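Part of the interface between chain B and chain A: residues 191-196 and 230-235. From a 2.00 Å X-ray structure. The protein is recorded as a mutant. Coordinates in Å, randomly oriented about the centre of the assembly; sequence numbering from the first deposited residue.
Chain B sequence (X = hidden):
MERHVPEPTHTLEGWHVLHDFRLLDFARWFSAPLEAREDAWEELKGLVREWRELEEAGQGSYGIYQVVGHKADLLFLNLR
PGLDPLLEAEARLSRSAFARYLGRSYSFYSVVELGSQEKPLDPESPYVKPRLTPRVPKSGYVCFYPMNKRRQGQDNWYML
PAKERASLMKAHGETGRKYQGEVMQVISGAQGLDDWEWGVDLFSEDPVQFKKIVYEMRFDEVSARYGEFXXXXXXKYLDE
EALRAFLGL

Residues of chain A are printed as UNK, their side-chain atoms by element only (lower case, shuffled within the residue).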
# COMPACT_ATOMS: atom_id res chain seq x y z
N GLN B 191 -14.42 -9.40 13.86
CA GLN B 191 -14.53 -10.52 12.93
C GLN B 191 -15.81 -10.29 12.14
O GLN B 191 -16.88 -10.13 12.72
CB GLN B 191 -14.61 -11.85 13.68
CG GLN B 191 -13.53 -12.06 14.75
CD GLN B 191 -13.97 -11.64 16.14
OE1 GLN B 191 -14.78 -10.73 16.31
NE2 GLN B 191 -13.44 -12.31 17.16
N GLY B 192 -15.69 -10.20 10.81
CA GLY B 192 -16.85 -9.97 9.98
C GLY B 192 -17.37 -8.54 10.01
O GLY B 192 -18.35 -8.22 9.34
N LEU B 193 -16.69 -7.66 10.76
CA LEU B 193 -17.13 -6.27 10.87
C LEU B 193 -16.12 -5.25 10.34
O LEU B 193 -16.51 -4.16 9.92
CB LEU B 193 -17.46 -5.93 12.33
CG LEU B 193 -18.43 -6.87 13.05
CD1 LEU B 193 -18.62 -6.39 14.48
CD2 LEU B 193 -19.77 -6.91 12.32
N ASP B 194 -14.84 -5.59 10.38
CA ASP B 194 -13.81 -4.70 9.86
C ASP B 194 -12.59 -5.49 9.35
O ASP B 194 -12.60 -6.72 9.35
CB ASP B 194 -13.42 -3.65 10.92
CG ASP B 194 -13.14 -2.28 10.31
OD1 ASP B 194 -13.56 -1.27 10.91
OD2 ASP B 194 -12.52 -2.21 9.23
N ASP B 195 -11.53 -4.77 8.97
CA ASP B 195 -10.35 -5.39 8.38
C ASP B 195 -9.47 -6.27 9.25
O ASP B 195 -8.68 -7.05 8.73
CB ASP B 195 -9.51 -4.34 7.66
CG ASP B 195 -10.27 -3.63 6.54
OD1 ASP B 195 -11.48 -3.89 6.36
OD2 ASP B 195 -9.65 -2.79 5.86
N TRP B 196 -9.60 -6.14 10.56
CA TRP B 196 -8.82 -6.94 11.49
C TRP B 196 -9.78 -7.69 12.41
O TRP B 196 -10.92 -7.25 12.60
CB TRP B 196 -7.89 -6.05 12.32
CG TRP B 196 -6.85 -5.31 11.52
CD1 TRP B 196 -7.03 -4.16 10.79
CD2 TRP B 196 -5.47 -5.66 11.37
NE1 TRP B 196 -5.84 -3.79 10.20
CE2 TRP B 196 -4.87 -4.69 10.54
CE3 TRP B 196 -4.68 -6.71 11.87
CZ2 TRP B 196 -3.51 -4.73 10.19
CZ3 TRP B 196 -3.33 -6.75 11.52
CH2 TRP B 196 -2.76 -5.77 10.69
N UNK A 230 -10.14 -10.35 2.56
CA UNK A 230 -9.89 -8.95 2.24
C UNK A 230 -10.61 -8.02 3.20
O UNK A 230 -10.92 -8.42 4.33
N UNK A 231 -10.91 -6.78 2.80
CA UNK A 231 -11.61 -5.82 3.67
C UNK A 231 -13.06 -6.21 3.95
O UNK A 231 -13.70 -6.88 3.14
c UNK A 231 -11.52 -4.52 2.87
c UNK A 231 -10.61 -6.18 1.49
c UNK A 231 -11.55 -4.99 1.45
N UNK A 232 -13.56 -5.83 5.13
CA UNK A 232 -14.94 -6.11 5.52
C UNK A 232 -15.72 -4.80 5.63
O UNK A 232 -15.28 -3.87 6.31
c UNK A 232 -12.93 -10.04 6.50
c UNK A 232 -13.29 -8.68 6.60
c UNK A 232 -13.91 -11.02 6.59
c UNK A 232 -15.24 -10.66 6.76
c UNK A 232 -14.61 -8.31 6.77
c UNK A 232 -15.00 -6.86 6.86
c UNK A 232 -15.58 -9.31 6.85
N UNK A 233 -16.86 -4.74 4.95
CA UNK A 233 -17.72 -3.55 4.96
C UNK A 233 -19.07 -3.91 5.56
O UNK A 233 -19.67 -4.91 5.19
c UNK A 233 -15.39 -0.76 1.98
c UNK A 233 -16.49 -1.21 2.70
c UNK A 233 -16.75 -2.57 2.81
c UNK A 233 -14.54 -1.67 1.36
c UNK A 233 -14.80 -3.03 1.47
c UNK A 233 -15.90 -3.47 2.19
c UNK A 233 -17.98 -3.05 3.53
N UNK A 234 -19.54 -3.08 6.48
CA UNK A 234 -20.85 -3.32 7.08
C UNK A 234 -21.74 -2.12 6.79
O UNK A 234 -21.33 -0.97 7.00
c UNK A 234 -22.18 -3.81 9.15
c UNK A 234 -20.78 -3.55 8.60
c UNK A 234 -19.89 -4.75 8.91
N UNK A 235 -22.93 -2.38 6.28
CA UNK A 235 -23.85 -1.30 5.96
C UNK A 235 -25.28 -1.58 6.38
O UNK A 235 -25.69 -2.73 6.51
O HOH W 1 -9.51 -9.28 6.48

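Position 230 of chain A carries no side-chain atoms at all, so it is glycine. A CB built in the ideal place on G230(A) would clash with the ring carbon of position 231 that is bonded to the backbone N, which leaves little room for a side chain. What the residue offers chain B is its carbonyl: a water oxygen lies 2.7 Å from G230(A) O and 3.3 Å from D195(B) O, bridging the two backbones.

Position 231 has three side-chain carbons that close a ring onto its own backbone N, and this makes it proline. P231(A) has no N-H to give, and its contact with chain B is close packing: D195(B) OD1 lies 3.3 Å from P231(A) CA and 3.5 Å from P231(A) CB.

Position 232 shows seven carbons, one followed by a ring of six, with no oxygen on the ring; this is phenylalanine. Its CA-to-CB bond points toward chain B, and it has the largest covered area of any residue here, 93 Å². F232(A) CD2 lies 3.4 Å from G192(B) CA, and G192(B) N sits over one face of the ring. A flat, apolar ring suits this place because it can lie close against bare backbone; G192(B), without a side chain and with a positive phi that favours glycine, supplies it. F232(A) CD1 also comes within 3.4 Å of D194(B) O.

Position 233 again has one carbon and then a ring of six carbons, hence phenylalanine. F233(A) begins the strand, and its CA-to-CB bond points away from chain B; the side chain makes no contact with this stretch, so the reasons for its aromatic character lie outside this contact.

Position 234 has three carbons, one bearing the other two, which identifies valine. Its CA-to-CB bond points toward chain B. In V234(A), CG2 packs 4.0 Å from L193(B) CD2 and 3.6 Å from L193(B) O, a compact branched group suited to a buried apolar spot on a strand.

Position 235 has no side-chain atoms and is glycine; G235(A) lies beyond reach of the chain B stretch.

The contact thus combines packing with one direct hydrogen bond. F232(A) N donates to D195(B) OD1 (3.1 Å, 156°), fixing the backbone of the residue whose ring covers G192(B). Within chain B, D195(B) N donates to D194(B) OD2 at 2.8 Å, tying the two aspartates together. The fit has a cost: G192(B) O, 3.8 Å from V234(A) CG2, is buried without a polar partner.

Chain A 230-235: GPFFVG
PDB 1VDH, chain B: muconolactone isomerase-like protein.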